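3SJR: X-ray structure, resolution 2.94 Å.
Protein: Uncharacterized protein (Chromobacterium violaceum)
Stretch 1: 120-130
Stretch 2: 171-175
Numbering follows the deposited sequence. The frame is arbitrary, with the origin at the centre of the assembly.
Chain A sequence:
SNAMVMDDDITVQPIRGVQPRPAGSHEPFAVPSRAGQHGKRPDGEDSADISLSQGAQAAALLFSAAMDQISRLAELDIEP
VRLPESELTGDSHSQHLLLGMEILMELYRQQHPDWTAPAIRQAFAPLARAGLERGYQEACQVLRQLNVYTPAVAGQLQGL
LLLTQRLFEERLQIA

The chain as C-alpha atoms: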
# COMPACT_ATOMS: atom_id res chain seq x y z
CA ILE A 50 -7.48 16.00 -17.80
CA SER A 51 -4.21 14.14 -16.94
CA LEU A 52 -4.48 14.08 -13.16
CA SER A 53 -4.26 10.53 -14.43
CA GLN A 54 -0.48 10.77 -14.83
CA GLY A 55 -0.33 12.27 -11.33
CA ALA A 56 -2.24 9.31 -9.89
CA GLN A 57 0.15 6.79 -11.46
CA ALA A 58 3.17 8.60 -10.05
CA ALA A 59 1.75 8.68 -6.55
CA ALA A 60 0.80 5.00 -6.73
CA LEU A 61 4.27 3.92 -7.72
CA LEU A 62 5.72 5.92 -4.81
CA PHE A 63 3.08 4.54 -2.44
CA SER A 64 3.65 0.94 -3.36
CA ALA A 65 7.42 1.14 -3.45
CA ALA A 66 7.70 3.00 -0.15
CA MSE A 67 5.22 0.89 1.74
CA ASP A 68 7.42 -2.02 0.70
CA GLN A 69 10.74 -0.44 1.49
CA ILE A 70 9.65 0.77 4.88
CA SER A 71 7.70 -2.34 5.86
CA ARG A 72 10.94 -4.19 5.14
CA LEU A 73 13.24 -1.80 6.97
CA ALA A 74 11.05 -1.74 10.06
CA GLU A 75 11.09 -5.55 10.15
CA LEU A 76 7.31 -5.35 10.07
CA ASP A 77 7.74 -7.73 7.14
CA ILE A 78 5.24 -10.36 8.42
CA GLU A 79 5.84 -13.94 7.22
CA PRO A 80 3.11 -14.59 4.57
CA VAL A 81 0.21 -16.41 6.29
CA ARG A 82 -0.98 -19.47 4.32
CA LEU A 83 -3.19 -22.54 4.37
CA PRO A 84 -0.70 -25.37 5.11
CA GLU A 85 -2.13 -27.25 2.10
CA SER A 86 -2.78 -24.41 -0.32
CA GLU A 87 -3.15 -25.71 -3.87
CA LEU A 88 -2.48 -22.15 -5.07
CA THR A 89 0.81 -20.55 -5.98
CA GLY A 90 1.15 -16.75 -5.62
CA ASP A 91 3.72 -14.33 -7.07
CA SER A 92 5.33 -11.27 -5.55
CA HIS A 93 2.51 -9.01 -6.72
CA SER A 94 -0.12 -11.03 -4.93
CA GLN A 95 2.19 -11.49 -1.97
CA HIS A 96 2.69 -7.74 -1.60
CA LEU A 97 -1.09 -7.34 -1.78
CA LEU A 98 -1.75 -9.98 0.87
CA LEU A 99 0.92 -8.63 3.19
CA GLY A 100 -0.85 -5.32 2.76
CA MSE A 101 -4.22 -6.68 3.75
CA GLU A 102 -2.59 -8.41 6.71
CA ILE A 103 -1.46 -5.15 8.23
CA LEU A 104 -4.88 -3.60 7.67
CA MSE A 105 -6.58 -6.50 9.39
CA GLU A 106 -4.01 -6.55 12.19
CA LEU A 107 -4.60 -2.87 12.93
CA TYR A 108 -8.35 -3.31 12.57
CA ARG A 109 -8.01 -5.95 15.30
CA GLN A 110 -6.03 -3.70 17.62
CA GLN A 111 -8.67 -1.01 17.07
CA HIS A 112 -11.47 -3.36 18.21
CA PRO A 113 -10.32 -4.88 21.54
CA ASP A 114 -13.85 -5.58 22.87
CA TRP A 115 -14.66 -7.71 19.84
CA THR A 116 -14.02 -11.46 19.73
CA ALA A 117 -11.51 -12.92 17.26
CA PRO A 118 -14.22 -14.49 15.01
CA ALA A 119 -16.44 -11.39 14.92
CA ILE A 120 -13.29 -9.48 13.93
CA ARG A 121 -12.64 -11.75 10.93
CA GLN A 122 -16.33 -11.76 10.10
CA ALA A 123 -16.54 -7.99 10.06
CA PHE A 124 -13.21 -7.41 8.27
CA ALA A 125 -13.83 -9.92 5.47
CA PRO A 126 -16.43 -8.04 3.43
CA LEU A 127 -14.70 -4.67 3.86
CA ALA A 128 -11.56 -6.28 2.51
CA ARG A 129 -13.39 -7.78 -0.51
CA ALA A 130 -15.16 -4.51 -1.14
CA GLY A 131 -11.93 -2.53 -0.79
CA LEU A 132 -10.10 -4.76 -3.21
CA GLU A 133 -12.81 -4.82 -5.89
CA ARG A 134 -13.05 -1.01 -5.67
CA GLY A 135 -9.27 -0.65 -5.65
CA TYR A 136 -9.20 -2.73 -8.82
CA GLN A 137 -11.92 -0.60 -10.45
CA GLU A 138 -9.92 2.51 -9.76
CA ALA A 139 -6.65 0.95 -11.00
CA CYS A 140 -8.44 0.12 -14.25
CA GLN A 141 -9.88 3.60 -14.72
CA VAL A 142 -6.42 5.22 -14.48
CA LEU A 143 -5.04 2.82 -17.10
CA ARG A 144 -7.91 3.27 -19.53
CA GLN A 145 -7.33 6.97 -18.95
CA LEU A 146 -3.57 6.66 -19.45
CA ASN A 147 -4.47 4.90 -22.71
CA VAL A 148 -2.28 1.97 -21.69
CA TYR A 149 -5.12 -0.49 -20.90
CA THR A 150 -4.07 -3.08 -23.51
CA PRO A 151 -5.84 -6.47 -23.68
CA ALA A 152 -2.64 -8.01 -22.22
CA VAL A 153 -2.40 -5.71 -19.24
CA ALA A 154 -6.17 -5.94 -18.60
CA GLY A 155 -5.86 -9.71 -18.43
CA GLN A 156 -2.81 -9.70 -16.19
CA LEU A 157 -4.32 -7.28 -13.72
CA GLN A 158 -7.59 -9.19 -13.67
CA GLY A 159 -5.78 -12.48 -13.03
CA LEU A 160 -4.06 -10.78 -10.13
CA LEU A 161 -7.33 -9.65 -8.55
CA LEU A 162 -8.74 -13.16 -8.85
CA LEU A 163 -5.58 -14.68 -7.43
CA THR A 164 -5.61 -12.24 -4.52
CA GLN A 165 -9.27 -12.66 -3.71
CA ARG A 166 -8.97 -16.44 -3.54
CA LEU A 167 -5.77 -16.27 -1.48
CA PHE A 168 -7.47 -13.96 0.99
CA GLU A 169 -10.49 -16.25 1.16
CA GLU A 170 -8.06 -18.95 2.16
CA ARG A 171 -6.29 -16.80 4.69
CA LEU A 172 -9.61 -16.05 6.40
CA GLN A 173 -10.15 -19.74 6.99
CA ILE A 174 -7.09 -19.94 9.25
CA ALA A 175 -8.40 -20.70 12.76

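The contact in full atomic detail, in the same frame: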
# COMPACT_ATOMS: atom_id res chain seq x y z
N ILE A 120 -14.27 -10.35 14.57
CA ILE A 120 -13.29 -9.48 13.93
C ILE A 120 -13.01 -9.92 12.50
O ILE A 120 -12.97 -9.10 11.60
CB ILE A 120 -12.01 -9.42 14.74
N ARG A 121 -12.84 -11.23 12.29
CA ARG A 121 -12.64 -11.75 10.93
C ARG A 121 -13.91 -11.58 10.12
O ARG A 121 -13.86 -11.20 8.95
CB ARG A 121 -12.22 -13.23 10.94
CG ARG A 121 -10.72 -13.48 10.72
CD ARG A 121 -10.38 -14.97 10.45
NE ARG A 121 -10.66 -15.85 11.60
CZ ARG A 121 -11.39 -16.97 11.56
NH1 ARG A 121 -11.93 -17.41 10.42
NH2 ARG A 121 -11.58 -17.68 12.67
N GLN A 122 -15.04 -11.87 10.76
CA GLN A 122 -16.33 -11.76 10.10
C GLN A 122 -16.57 -10.36 9.56
O GLN A 122 -16.93 -10.18 8.38
CB GLN A 122 -17.43 -12.15 11.06
CG GLN A 122 -17.69 -13.63 11.12
CD GLN A 122 -19.15 -13.91 11.42
OE1 GLN A 122 -19.74 -13.31 12.33
NE2 GLN A 122 -19.74 -14.83 10.66
N ALA A 123 -16.37 -9.37 10.42
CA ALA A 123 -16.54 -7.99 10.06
C ALA A 123 -15.54 -7.56 9.00
O ALA A 123 -15.93 -6.95 8.01
CB ALA A 123 -16.46 -7.09 11.28
N PHE A 124 -14.25 -7.89 9.18
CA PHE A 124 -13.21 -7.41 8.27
C PHE A 124 -13.32 -7.97 6.85
O PHE A 124 -13.02 -7.27 5.87
CB PHE A 124 -11.79 -7.65 8.83
CG PHE A 124 -10.72 -6.92 8.07
CD1 PHE A 124 -10.48 -5.56 8.29
CD2 PHE A 124 -9.97 -7.57 7.10
CE1 PHE A 124 -9.52 -4.88 7.58
CE2 PHE A 124 -9.02 -6.89 6.38
CZ PHE A 124 -8.79 -5.55 6.62
N ALA A 125 -13.74 -9.22 6.75
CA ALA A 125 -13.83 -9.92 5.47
C ALA A 125 -14.54 -9.12 4.35
O ALA A 125 -13.92 -8.84 3.33
CB ALA A 125 -14.46 -11.31 5.65
N PRO A 126 -15.81 -8.72 4.55
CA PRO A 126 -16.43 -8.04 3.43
C PRO A 126 -15.78 -6.69 3.11
O PRO A 126 -15.65 -6.33 1.92
CB PRO A 126 -17.88 -7.87 3.87
CG PRO A 126 -17.84 -7.92 5.32
CD PRO A 126 -16.74 -8.85 5.68
N LEU A 127 -15.35 -5.96 4.13
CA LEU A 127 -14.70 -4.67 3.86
C LEU A 127 -13.46 -4.92 3.01
O LEU A 127 -13.16 -4.14 2.10
CB LEU A 127 -14.34 -3.91 5.15
CG LEU A 127 -15.49 -3.67 6.15
CD1 LEU A 127 -15.05 -3.04 7.45
CD2 LEU A 127 -16.61 -2.85 5.53
N ALA A 128 -12.76 -6.01 3.27
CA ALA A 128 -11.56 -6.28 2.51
C ALA A 128 -11.91 -6.59 1.06
O ALA A 128 -11.29 -6.05 0.16
CB ALA A 128 -10.77 -7.38 3.13
N ARG A 129 -12.91 -7.44 0.85
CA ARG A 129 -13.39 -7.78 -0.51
C ARG A 129 -13.81 -6.53 -1.26
O ARG A 129 -13.38 -6.27 -2.39
CB ARG A 129 -14.57 -8.76 -0.45
CG ARG A 129 -14.29 -10.06 0.32
CD ARG A 129 -15.26 -11.20 -0.06
NE ARG A 129 -14.94 -12.41 0.71
CZ ARG A 129 -15.59 -12.81 1.80
NH1 ARG A 129 -16.63 -12.12 2.27
NH2 ARG A 129 -15.20 -13.92 2.42
N ALA A 130 -14.65 -5.75 -0.60
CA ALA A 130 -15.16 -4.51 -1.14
C ALA A 130 -14.02 -3.56 -1.49
O ALA A 130 -13.96 -3.03 -2.61
CB ALA A 130 -16.11 -3.87 -0.16
N ARG A 171 -6.86 -17.35 3.48
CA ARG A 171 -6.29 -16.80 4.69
C ARG A 171 -7.33 -16.71 5.78
O ARG A 171 -7.05 -17.05 6.94
CB ARG A 171 -5.70 -15.42 4.39
CG ARG A 171 -5.55 -14.53 5.60
CD ARG A 171 -4.39 -15.00 6.41
NE ARG A 171 -4.24 -14.22 7.63
CZ ARG A 171 -4.65 -14.63 8.83
NH1 ARG A 171 -5.25 -15.81 8.98
NH2 ARG A 171 -4.45 -13.85 9.87
N LEU A 172 -8.54 -16.27 5.42
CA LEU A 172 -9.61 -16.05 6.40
C LEU A 172 -10.10 -17.32 7.04
O LEU A 172 -10.77 -17.27 8.06
CB LEU A 172 -10.80 -15.34 5.77
CG LEU A 172 -10.55 -13.90 5.35
CD1 LEU A 172 -11.73 -13.41 4.54
CD2 LEU A 172 -10.30 -12.99 6.54
N GLN A 173 -9.76 -18.45 6.44
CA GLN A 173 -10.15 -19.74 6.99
C GLN A 173 -9.23 -20.19 8.10
O GLN A 173 -9.56 -21.13 8.83
CB GLN A 173 -10.16 -20.78 5.89
CG GLN A 173 -11.18 -20.50 4.82
CD GLN A 173 -11.03 -21.42 3.62
OE1 GLN A 173 -10.32 -22.43 3.66
NE2 GLN A 173 -11.71 -21.06 2.53
N ILE A 174 -8.07 -19.54 8.24
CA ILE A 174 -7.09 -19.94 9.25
C ILE A 174 -7.58 -19.66 10.68
O ILE A 174 -7.59 -18.51 11.13
CB ILE A 174 -5.69 -19.31 9.03
CG1 ILE A 174 -5.19 -19.55 7.60
CG2 ILE A 174 -4.69 -19.84 10.08
CD1 ILE A 174 -4.77 -20.97 7.31
N ALA A 175 -7.97 -20.74 11.36
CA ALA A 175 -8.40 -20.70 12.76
C ALA A 175 -7.25 -21.14 13.67
O ALA A 175 -6.55 -22.11 13.36
CB ALA A 175 -9.62 -21.60 12.97

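A kinked stretch of a longer helix, 120-130, meets the C-terminal tail of the same chain, and the small contact, 280 Å² in all, is made by residues one helical turn apart: Arg121, Ala125 and Arg129. Arg121 comes first and makes the hydrogen bond of the contact. Its CA-to-CB bond points toward the tail, and an extended chi2 (t) followed by chi3 in m carries the guanidinium to the backbone carbonyls there. Arg121 NH1 donates a hydrogen bond to Leu172 O at 2.6 Å, with the acceptor near the guanidinium plane; the N-H...O angle of 131° is well short of linear. The carbonyl of Ile174 lies over one face of the same group, with Ile174 O 4.1 Å from Arg121 NE. A long, charged donor suits this place, because it can span the gap to a carbonyl near the chain's end while its methylenes remain compatible with apolar neighbours: Arg121 CG lies 4.2 Å from Leu172 CD2.

One turn on, Ala125 also points toward the tail. Its lone methyl leaves room for the buried leucine, and Ala125 CB packs 3.6 Å from Leu172 CD1. Arg129 starts sideways, but its end comes nearer, bringing NH2 to 4.1 Å from Leu172 CD1. Leu172 thus contacts all three residues, combining an apolar side chain with an accepting carbonyl.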